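Local coordinates for nucleoside diphosphate kinase family protein (Babesia bovis, PDB 3JS9) that probably transfers the terminal phosphate of ATP to nucleoside diphosphates through a phosphohistidine intermediate, with magnesium as cofactor, as in other nucleoside diphosphate kinases, at residues T12-K17 with F79-E84; L40-F45 with E142-W147; M50-Q55 with A136-P141. All blocks are in the same frame, centred on the assembly; numbering follows the deposited sequence.

Contact 1: T12-K17 with F79-E84; sequences TYIMVK and FCMIWE. With SO4 (sulfate ion), chain G.
T12 to V16 and F79 to W83 pair as the two central strands of the four-stranded antiparallel sheet of the nucleoside diphosphate kinase fold, a ferredoxin-like β/α sandwich. T12-W83, I14-M81 and V16-F79 are hydrogen-bonded pairs, each closed by two backbone bonds; V16 N to F79 O is 2.8 Å. Y13-I82 and M15-C80, the non-hydrogen-bonded pairs, alternate with them. On the face of I14, V16, M81 and W83, under helix 26-36, the M81 chain bends at chi3 (-85°) and brings CE against V16 CG2, 3.8 Å, and I14 CG2. I14 CG1 meets W83 CD1 at 3.8 Å, the two side chains crossing at about a right angle. W83 NE1 also gives a weak hydrogen bond to M81 SD, at the indole edge and in its plane. On the other face Y13 turns its ring edge to C80 CB, CE1 to CB 3.9 Å; its side chain lies about 4 Å from that of H123, the predicted phosphohistidine. Beyond the strand K17, predicted to bind ATP, its chain extended beyond CG, reaches a sulfate, probably from the crystallisation liquor, that H123 and Y57 also hold; K17 NZ to sulfate O4, 2.5 Å, is doubtfully short.

Contact 2: L40-F45 with E142-W147; sequences LIAAKF and EQLVTW
K44 and Q143 meet through a hydrogen bond from K44 NZ to Q143 OE1, 2.7 Å, the ammonium standing well off the C=O direction (114° at OE1) and tilted from the amide plane. The two side chains cross at about a right angle. K44 NZ also binds W138 O, while Q143 OE1 takes a second hydrogen bond from T140 N, so K44 NZ and Q143 OE1 each have two hydrogen-bond partners, which holds the amide oxygen in place. At the other end W147 points its indole N-H at the backbone of L40: NE1 to O is 2.8 Å, nearly straight at 174°, with the oxygen in the ring plane. Between them V145 N donates to I41 O at 2.8 Å, and a water bridges A43 N to Q143 O. The segment 142-147 thus runs roughly antiparallel to strand 39-46, an outermost strand of the sheet within this chain. I41 and A42 both face I82 of the neighbouring strand, a classic beta bulge, and it is at this bulge that I41 O is given to V145. Apolar packing comes from L144, whose CD2 lies against I41 CG2 at 4.0 Å and A42 CB at 4.1 Å, the I41 and L144 side chains crossing obliquely. Two carbon-to-oxygen contacts accompany it: A42 CB approaches Q143 O, 3.4 Å, and V145 CB sits 3.4 Å from I41 O. Strand 39-46 makes backbone hydrogen bonds from A43 and F45 to the second subunit, and the W147 ring meets F45 of that subunit edge-to-face. On its own chain W147 takes a cation-pi contact from K39, whose NZ is hydrogen-bonded to W147 O.

Contact 3: M50-Q55 with A136-P141; sequences MDVVAQ and ALWFTP
V52 lays its CG1 methyl over one face of the W138 indole, 3.6 Å from the centroid of the six-membered ring and only 5° off the normal, a CH-pi contact. All six carbons of that ring lie at nearly the same distance from the methyl, CE3 and CZ3 being nearest at 3.8 Å. With CG1 anti to the backbone N (chi1 170°), this branch, rather than CG2, is the one laid on the ring. The same methyl has L137 as a second neighbour, its CG at 4.1 Å, so V52 CG1 rests on the indole with the branch point of the leucine beside it. L137 reaches further along helix 50-56: its CD1 comes to 3.9 Å from Q55 CB, and its CD2 to 3.9 Å from the backbone oxygen of V52. Q55 therefore takes part through CB, while its chain bends at chi2 and the amide leads away from the leucine. V53, one residue on from V52, adds a looser touch of CG2 on W138 CH2 at 4.4 Å. No hydrogen bond crosses between the segments; the side chains meet through carbon atoms alone, with V52 and L137 partly exposed and W138 buried. Around the indole, Y13 stacks on the face opposite V52, H56 meets it with the ring planes at about 75°, and M15, C80 and E46 touch it from the sheet. Here the C-terminal end of helix 128-138 packs on helix 50-56 beside the sheet of the nucleoside diphosphate kinase fold, with the W138 side chain about 6 Å from that of H123, the predicted phosphohistidine.

The centre of contact 1 lies about 4 Å from that of the chain; contacts 2 and 3 lie farther out, their centres about 10 and 12 Å from that of contact 1 and about 15 Å from each other. Contacts 1 and 2 share the sheet: strands 78-85 and 39-46 are neighbours, joined by probable backbone hydrogen bonds, I82 N to A42 O and K44 N to C80 O. Along the chain the segments of contact 1 alternate with those of the others, while contact 3 is nested within the loop closed by contact 2. F139, just after helix 128-138, packs on C80, I82, A42 and K44, which ties contacts 2 and 3 to the sheet face of Y13.

Contact 1: T12-K17 with F79-E84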
loop_
_atom_site.group_PDB
_atom_site.type_symbol
_atom_site.label_atom_id
_atom_site.label_comp_id
_atom_site.label_asym_id
_atom_site.label_seq_id
_atom_site.Cartn_x
_atom_site.Cartn_y
_atom_site.Cartn_z
ATOM N N THR A 12 -8.194 19.277 15.925
ATOM C CA THR A 12 -6.772 19.493 15.995
ATOM C C THR A 12 -6.211 20.052 14.686
ATOM O O THR A 12 -6.730 19.786 13.589
ATOM C CB THR A 12 -6.023 18.210 16.419
ATOM O OG1 THR A 12 -4.668 18.554 16.721
ATOM C CG2 THR A 12 -6.049 17.115 15.325
ATOM N N TYR A 13 -5.154 20.844 14.794
ATOM C CA TYR A 13 -4.580 21.416 13.609
ATOM C C TYR A 13 -3.396 20.547 13.201
ATOM O O TYR A 13 -2.503 20.266 14.020
ATOM C CB TYR A 13 -4.183 22.863 13.853
ATOM C CG TYR A 13 -3.465 23.449 12.673
ATOM C CD1 TYR A 13 -4.139 23.673 11.479
ATOM C CD2 TYR A 13 -2.085 23.731 12.728
ATOM C CE1 TYR A 13 -3.472 24.170 10.355
ATOM C CE2 TYR A 13 -1.413 24.234 11.613
ATOM C CZ TYR A 13 -2.117 24.454 10.431
ATOM O OH TYR A 13 -1.469 24.946 9.313
ATOM N N ILE A 14 -3.404 20.090 11.951
ATOM C CA ILE A 14 -2.334 19.231 11.440
ATOM C C ILE A 14 -1.736 19.932 10.193
ATOM O O ILE A 14 -2.480 20.360 9.302
ATOM C CB ILE A 14 -2.869 17.767 11.072
ATOM C CG1 ILE A 14 -3.641 17.084 12.225
ATOM C CG2 ILE A 14 -1.761 16.856 10.447
ATOM C CD1 ILE A 14 -2.838 16.607 13.491
ATOM N N MET A 15 -0.406 20.007 10.110
ATOM C CA MET A 15 0.210 20.740 9.024
ATOM C C MET A 15 1.401 20.012 8.383
ATOM O O MET A 15 2.426 19.725 9.032
ATOM C CB MET A 15 0.611 22.145 9.491
ATOM C CG MET A 15 1.241 22.995 8.382
ATOM S SD MET A 15 1.693 24.707 8.830
ATOM C CE MET A 15 2.722 24.398 10.297
ATOM N N VAL A 16 1.270 19.694 7.109
ATOM C CA VAL A 16 2.406 19.156 6.388
ATOM C C VAL A 16 3.343 20.337 6.152
ATOM O O VAL A 16 2.934 21.341 5.542
ATOM C CB VAL A 16 2.006 18.545 5.036
ATOM C CG1 VAL A 16 3.232 17.919 4.356
ATOM C CG2 VAL A 16 0.918 17.540 5.253
ATOM N N LYS A 17 4.590 20.204 6.606
ATOM C CA LYS A 17 5.540 21.298 6.554
ATOM C C LYS A 17 6.297 21.217 5.236
ATOM O O LYS A 17 6.144 20.236 4.494
ATOM C CB LYS A 17 6.514 21.192 7.711
ATOM C CG LYS A 17 5.928 21.312 9.108
ATOM C CD LYS A 17 7.083 21.077 10.052
ATOM C CE LYS A 17 6.676 20.864 11.466
ATOM N NZ LYS A 17 7.974 20.644 12.197
ATOM N N PHE A 79 0.860 22.348 3.841
ATOM C CA PHE A 79 -0.506 21.886 3.638
ATOM C C PHE A 79 -1.222 21.824 4.965
ATOM O O PHE A 79 -0.791 21.102 5.863
ATOM C CB PHE A 79 -0.529 20.555 2.890
ATOM C CG PHE A 79 -1.918 20.058 2.559
ATOM C CD1 PHE A 79 -2.602 19.241 3.440
ATOM C CD2 PHE A 79 -2.518 20.380 1.344
ATOM C CE1 PHE A 79 -3.873 18.784 3.130
ATOM C CE2 PHE A 79 -3.799 19.920 1.030
ATOM C CZ PHE A 79 -4.475 19.140 1.912
ATOM N N CYS A 80 -2.312 22.592 5.082
ATOM C CA CYS A 80 -3.030 22.821 6.340
ATOM C C CYS A 80 -4.278 21.995 6.409
ATOM O O CYS A 80 -5.003 21.911 5.417
ATOM C CB CYS A 80 -3.466 24.284 6.454
ATOM S SG CYS A 80 -2.195 25.536 6.102
ATOM N N MET A 81 -4.567 21.436 7.594
ATOM C CA MET A 81 -5.773 20.625 7.835
ATOM C C MET A 81 -6.296 20.849 9.229
ATOM O O MET A 81 -5.518 21.173 10.130
ATOM C CB MET A 81 -5.483 19.120 7.692
ATOM C CG MET A 81 -5.090 18.695 6.275
ATOM S SD MET A 81 -4.314 17.080 6.347
ATOM C CE MET A 81 -2.575 17.481 6.733
ATOM N N ILE A 82 -7.609 20.687 9.402
ATOM C CA ILE A 82 -8.204 20.518 10.735
ATOM C C ILE A 82 -8.980 19.207 10.699
ATOM O O ILE A 82 -9.705 18.955 9.749
ATOM C CB ILE A 82 -9.186 21.638 11.103
ATOM C CG1 ILE A 82 -8.458 22.958 11.273
ATOM C CG2 ILE A 82 -10.016 21.277 12.378
ATOM C CD1 ILE A 82 -9.438 24.148 11.564
ATOM N N TRP A 83 -8.816 18.399 11.739
ATOM C CA TRP A 83 -9.465 17.111 11.872
ATOM C C TRP A 83 -10.251 17.059 13.173
ATOM O O TRP A 83 -9.796 17.567 14.197
ATOM C CB TRP A 83 -8.417 15.998 11.848
ATOM C CG TRP A 83 -7.810 15.789 10.516
ATOM C CD1 TRP A 83 -6.681 16.390 10.018
ATOM C CD2 TRP A 83 -8.302 14.933 9.482
ATOM N NE1 TRP A 83 -6.440 15.946 8.742
ATOM C CE2 TRP A 83 -7.430 15.065 8.380
ATOM C CE3 TRP A 83 -9.407 14.075 9.374
ATOM C CZ2 TRP A 83 -7.613 14.357 7.190
ATOM C CZ3 TRP A 83 -9.592 13.372 8.184
ATOM C CH2 TRP A 83 -8.692 13.513 7.107
ATOM N N GLU A 84 -11.403 16.387 13.132
ATOM C CA GLU A 84 -12.342 16.380 14.231
ATOM C C GLU A 84 -12.589 14.979 14.763
ATOM O O GLU A 84 -12.660 14.026 13.985
ATOM C CB GLU A 84 -13.663 17.014 13.771
ATOM C CG GLU A 84 -14.786 16.978 14.786
ATOM C CD GLU A 84 -15.997 17.745 14.327
ATOM O OE1 GLU A 84 -16.986 17.114 13.887
ATOM O OE2 GLU A 84 -15.963 18.994 14.409
HETATM S S SO4 G . 6.298 21.768 15.212
HETATM O O1 SO4 G . 5.377 20.780 15.793
HETATM O O2 SO4 G . 6.878 22.529 16.295
HETATM O O3 SO4 G . 5.727 22.740 14.264
HETATM O O4 SO4 G . 7.301 20.982 14.541
#

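Contact 2: L40-F45 with E142-W147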
loop_
_atom_site.group_PDB
_atom_site.type_symbol
_atom_site.label_atom_id
_atom_site.label_comp_id
_atom_site.label_asym_id
_atom_site.label_seq_id
_atom_site.Cartn_x
_atom_site.Cartn_y
_atom_site.Cartn_z
ATOM N N LEU A 40 -12.668 15.085 8.450
ATOM C CA LEU A 40 -11.999 16.270 7.924
ATOM C C LEU A 40 -12.945 17.463 8.006
ATOM O O LEU A 40 -14.106 17.370 7.583
ATOM C CB LEU A 40 -11.555 16.059 6.491
ATOM C CG LEU A 40 -10.784 17.252 5.921
ATOM C CD1 LEU A 40 -9.448 17.422 6.663
ATOM C CD2 LEU A 40 -10.532 17.099 4.407
ATOM N N ILE A 41 -12.440 18.567 8.564
ATOM C CA ILE A 41 -13.168 19.841 8.682
ATOM C C ILE A 41 -12.680 20.943 7.705
ATOM O O ILE A 41 -13.485 21.735 7.206
ATOM C CB ILE A 41 -13.060 20.364 10.133
ATOM C CG1 ILE A 41 -13.668 19.341 11.100
ATOM C CG2 ILE A 41 -13.723 21.731 10.289
ATOM C CD1 ILE A 41 -15.130 18.981 10.753
ATOM N N ALA A 42 -11.374 20.992 7.437
ATOM C CA ALA A 42 -10.773 22.072 6.646
ATOM C C ALA A 42 -9.426 21.635 6.116
ATOM O O ALA A 42 -8.688 20.885 6.787
ATOM C CB ALA A 42 -10.603 23.341 7.471
ATOM N N ALA A 43 -9.089 22.104 4.928
ATOM C CA ALA A 43 -7.803 21.783 4.355
ATOM C C ALA A 43 -7.520 22.826 3.306
ATOM O O ALA A 43 -8.470 23.297 2.668
ATOM C CB ALA A 43 -7.847 20.397 3.713
ATOM N N LYS A 44 -6.244 23.182 3.125
ATOM C CA LYS A 44 -5.797 24.022 1.990
ATOM C C LYS A 44 -4.275 23.987 1.816
ATOM O O LYS A 44 -3.536 23.927 2.787
ATOM C CB LYS A 44 -6.223 25.483 2.184
ATOM C CG LYS A 44 -5.729 26.089 3.494
ATOM C CD LYS A 44 -6.128 27.519 3.636
ATOM C CE LYS A 44 -5.771 28.064 5.009
ATOM N NZ LYS A 44 -6.539 29.339 5.290
ATOM N N PHE A 45 -3.823 24.037 0.564
ATOM C CA PHE A 45 -2.417 24.195 0.224
ATOM C C PHE A 45 -2.151 25.717 0.276
ATOM O O PHE A 45 -2.952 26.486 -0.222
ATOM C CB PHE A 45 -2.219 23.675 -1.212
ATOM C CG PHE A 45 -0.781 23.497 -1.640
ATOM C CD1 PHE A 45 0.170 22.905 -0.786
ATOM C CD2 PHE A 45 -0.389 23.883 -2.915
ATOM C CE1 PHE A 45 1.467 22.711 -1.186
ATOM C CE2 PHE A 45 0.941 23.699 -3.346
ATOM C CZ PHE A 45 1.870 23.105 -2.480
ATOM N N GLU A 142 -15.036 30.726 7.469
ATOM C CA GLU A 142 -15.754 30.317 6.257
ATOM C C GLU A 142 -15.083 29.103 5.578
ATOM O O GLU A 142 -15.635 28.507 4.650
ATOM C CB GLU A 142 -15.905 31.491 5.274
ATOM C CG GLU A 142 -14.643 32.358 5.100
ATOM C CD GLU A 142 -14.463 33.494 6.193
ATOM O OE1 GLU A 142 -15.131 33.508 7.266
ATOM O OE2 GLU A 142 -13.632 34.411 5.955
ATOM N N GLN A 143 -13.897 28.737 6.052
ATOM C CA GLN A 143 -13.165 27.614 5.501
ATOM C C GLN A 143 -13.473 26.323 6.281
ATOM O O GLN A 143 -12.965 25.254 5.979
ATOM C CB GLN A 143 -11.675 27.949 5.478
ATOM C CG GLN A 143 -11.320 29.068 4.457
ATOM C CD GLN A 143 -9.893 29.582 4.603
ATOM O OE1 GLN A 143 -9.260 29.380 5.639
ATOM N NE2 GLN A 143 -9.378 30.240 3.562
ATOM N N LEU A 144 -14.310 26.426 7.300
ATOM C CA LEU A 144 -14.686 25.244 8.048
ATOM C C LEU A 144 -15.862 24.610 7.328
ATOM O O LEU A 144 -16.791 25.316 6.942
ATOM C CB LEU A 144 -15.048 25.607 9.490
ATOM C CG LEU A 144 -13.945 26.328 10.286
ATOM C CD1 LEU A 144 -14.404 26.676 11.721
ATOM C CD2 LEU A 144 -12.615 25.528 10.273
ATOM N N VAL A 145 -15.810 23.299 7.102
ATOM C CA VAL A 145 -16.851 22.649 6.344
ATOM C C VAL A 145 -17.785 21.884 7.287
ATOM O O VAL A 145 -17.335 21.045 8.054
ATOM C CB VAL A 145 -16.259 21.752 5.204
ATOM C CG1 VAL A 145 -17.350 20.957 4.475
ATOM C CG2 VAL A 145 -15.466 22.610 4.211
ATOM N N THR A 146 -19.080 22.208 7.244
ATOM C CA THR A 146 -20.106 21.408 7.891
ATOM C C THR A 146 -20.586 20.324 6.905
ATOM O O THR A 146 -20.918 20.608 5.736
ATOM C CB THR A 146 -21.292 22.308 8.382
ATOM O OG1 THR A 146 -20.822 23.210 9.404
ATOM C CG2 THR A 146 -22.443 21.466 8.964
ATOM N N TRP A 147 -20.564 19.075 7.359
ATOM C CA TRP A 147 -21.087 17.951 6.592
ATOM C C TRP A 147 -21.319 16.773 7.505
ATOM O O TRP A 147 -20.856 16.785 8.659
ATOM C CB TRP A 147 -20.156 17.567 5.443
ATOM C CG TRP A 147 -18.786 16.999 5.785
ATOM C CD1 TRP A 147 -17.754 17.652 6.402
ATOM C CD2 TRP A 147 -18.270 15.697 5.418
ATOM N NE1 TRP A 147 -16.652 16.833 6.475
ATOM C CE2 TRP A 147 -16.935 15.636 5.867
ATOM C CE3 TRP A 147 -18.822 14.571 4.777
ATOM C CZ2 TRP A 147 -16.140 14.490 5.712
ATOM C CZ3 TRP A 147 -18.037 13.436 4.607
ATOM C CH2 TRP A 147 -16.697 13.408 5.072
HETATM O O HOH W 1 -11.228 23.997 4.150
#

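Contact 3: M50-Q55 with A136-P141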
loop_
_atom_site.group_PDB
_atom_site.type_symbol
_atom_site.label_atom_id
_atom_site.label_comp_id
_atom_site.label_asym_id
_atom_site.label_seq_id
_atom_site.Cartn_x
_atom_site.Cartn_y
_atom_site.Cartn_z
ATOM N N MET A 50 4.523 35.652 6.882
ATOM C CA MET A 50 5.366 35.724 8.072
ATOM C C MET A 50 4.568 35.983 9.365
ATOM O O MET A 50 4.874 35.391 10.387
ATOM C CB MET A 50 6.517 36.718 7.909
ATOM C CG MET A 50 7.527 36.713 9.089
ATOM S SD MET A 50 8.546 35.195 9.282
ATOM C CE MET A 50 9.655 35.392 7.879
ATOM N N ASP A 51 3.536 36.823 9.314
ATOM C CA ASP A 51 2.788 37.164 10.530
ATOM C C ASP A 51 2.093 35.956 11.154
ATOM O O ASP A 51 2.043 35.835 12.393
ATOM C CB ASP A 51 1.742 38.259 10.280
ATOM C CG ASP A 51 2.325 39.502 9.635
ATOM O OD1 ASP A 51 2.213 39.599 8.375
ATOM O OD2 ASP A 51 2.888 40.358 10.374
ATOM N N VAL A 52 1.537 35.086 10.302
ATOM C CA VAL A 52 0.887 33.859 10.753
ATOM C C VAL A 52 1.933 32.915 11.340
ATOM O O VAL A 52 1.755 32.364 12.437
ATOM C CB VAL A 52 0.048 33.188 9.605
ATOM C CG1 VAL A 52 -0.442 31.802 9.983
ATOM C CG2 VAL A 52 -1.166 34.073 9.236
ATOM N N VAL A 53 3.048 32.773 10.644
ATOM C CA VAL A 53 4.108 31.936 11.169
ATOM C C VAL A 53 4.631 32.443 12.514
ATOM O O VAL A 53 4.849 31.647 13.440
ATOM C CB VAL A 53 5.282 31.724 10.157
ATOM C CG1 VAL A 53 6.349 30.840 10.777
ATOM C CG2 VAL A 53 4.762 31.123 8.859
ATOM N N ALA A 54 4.817 33.751 12.632
ATOM C CA ALA A 54 5.294 34.311 13.895
ATOM C C ALA A 54 4.306 34.072 15.039
ATOM O O ALA A 54 4.729 33.787 16.154
ATOM C CB ALA A 54 5.644 35.772 13.754
ATOM N N GLN A 55 3.001 34.139 14.760
ATOM C CA GLN A 55 2.004 33.818 15.789
ATOM C C GLN A 55 1.999 32.346 16.088
ATOM O O GLN A 55 1.726 31.956 17.225
ATOM C CB GLN A 55 0.572 34.205 15.385
ATOM C CG GLN A 55 0.158 35.579 15.723
ATOM C CD GLN A 55 0.703 36.045 17.065
ATOM O OE1 GLN A 55 1.683 36.803 17.111
ATOM N NE2 GLN A 55 0.072 35.594 18.171
ATOM N N ALA A 136 -8.082 28.434 14.661
ATOM C CA ALA A 136 -8.552 29.792 14.350
ATOM C C ALA A 136 -7.496 30.626 13.627
ATOM O O ALA A 136 -7.836 31.479 12.797
ATOM C CB ALA A 136 -9.030 30.502 15.592
ATOM N N LEU A 137 -6.226 30.388 13.949
ATOM C CA LEU A 137 -5.125 31.114 13.318
ATOM C C LEU A 137 -4.882 30.760 11.837
ATOM O O LEU A 137 -4.635 31.637 11.027
ATOM C CB LEU A 137 -3.835 30.903 14.113
ATOM C CG LEU A 137 -2.520 31.408 13.501
ATOM C CD1 LEU A 137 -2.502 32.936 13.427
ATOM C CD2 LEU A 137 -1.336 30.913 14.293
ATOM N N TRP A 138 -4.939 29.479 11.479
ATOM C CA TRP A 138 -4.581 29.068 10.107
ATOM C C TRP A 138 -5.767 29.072 9.112
ATOM O O TRP A 138 -5.589 29.131 7.885
ATOM C CB TRP A 138 -3.886 27.707 10.142
ATOM C CG TRP A 138 -2.523 27.755 10.759
ATOM C CD1 TRP A 138 -2.200 27.578 12.089
ATOM C CD2 TRP A 138 -1.284 28.028 10.076
ATOM N NE1 TRP A 138 -0.832 27.686 12.253
ATOM C CE2 TRP A 138 -0.253 27.962 11.037
ATOM C CE3 TRP A 138 -0.946 28.264 8.737
ATOM C CZ2 TRP A 138 1.087 28.140 10.701
ATOM C CZ3 TRP A 138 0.386 28.427 8.394
ATOM C CH2 TRP A 138 1.392 28.384 9.377
ATOM N N PHE A 139 -6.973 29.028 9.655
ATOM C CA PHE A 139 -8.179 28.928 8.844
ATOM C C PHE A 139 -9.192 29.992 9.238
ATOM O O PHE A 139 -9.495 30.155 10.426
ATOM C CB PHE A 139 -8.812 27.551 9.055
ATOM C CG PHE A 139 -8.155 26.437 8.266
ATOM C CD1 PHE A 139 -7.306 25.523 8.889
ATOM C CD2 PHE A 139 -8.420 26.271 6.902
ATOM C CE1 PHE A 139 -6.727 24.496 8.154
ATOM C CE2 PHE A 139 -7.850 25.226 6.183
ATOM C CZ PHE A 139 -7.007 24.352 6.802
ATOM N N THR A 140 -9.742 30.696 8.268
ATOM C CA THR A 140 -10.837 31.619 8.572
ATOM C C THR A 140 -12.056 30.741 8.792
ATOM O O THR A 140 -12.122 29.650 8.255
ATOM C CB THR A 140 -11.091 32.630 7.415
ATOM O OG1 THR A 140 -11.580 31.929 6.264
ATOM C CG2 THR A 140 -9.824 33.329 7.010
ATOM N N PRO A 141 -13.040 31.209 9.567
ATOM C CA PRO A 141 -14.267 30.392 9.807
ATOM C C PRO A 141 -15.110 29.995 8.574
ATOM O O PRO A 141 -15.831 29.017 8.630
ATOM C CB PRO A 141 -15.104 31.265 10.763
ATOM C CG PRO A 141 -14.510 32.644 10.684
ATOM C CD PRO A 141 -13.070 32.508 10.271
#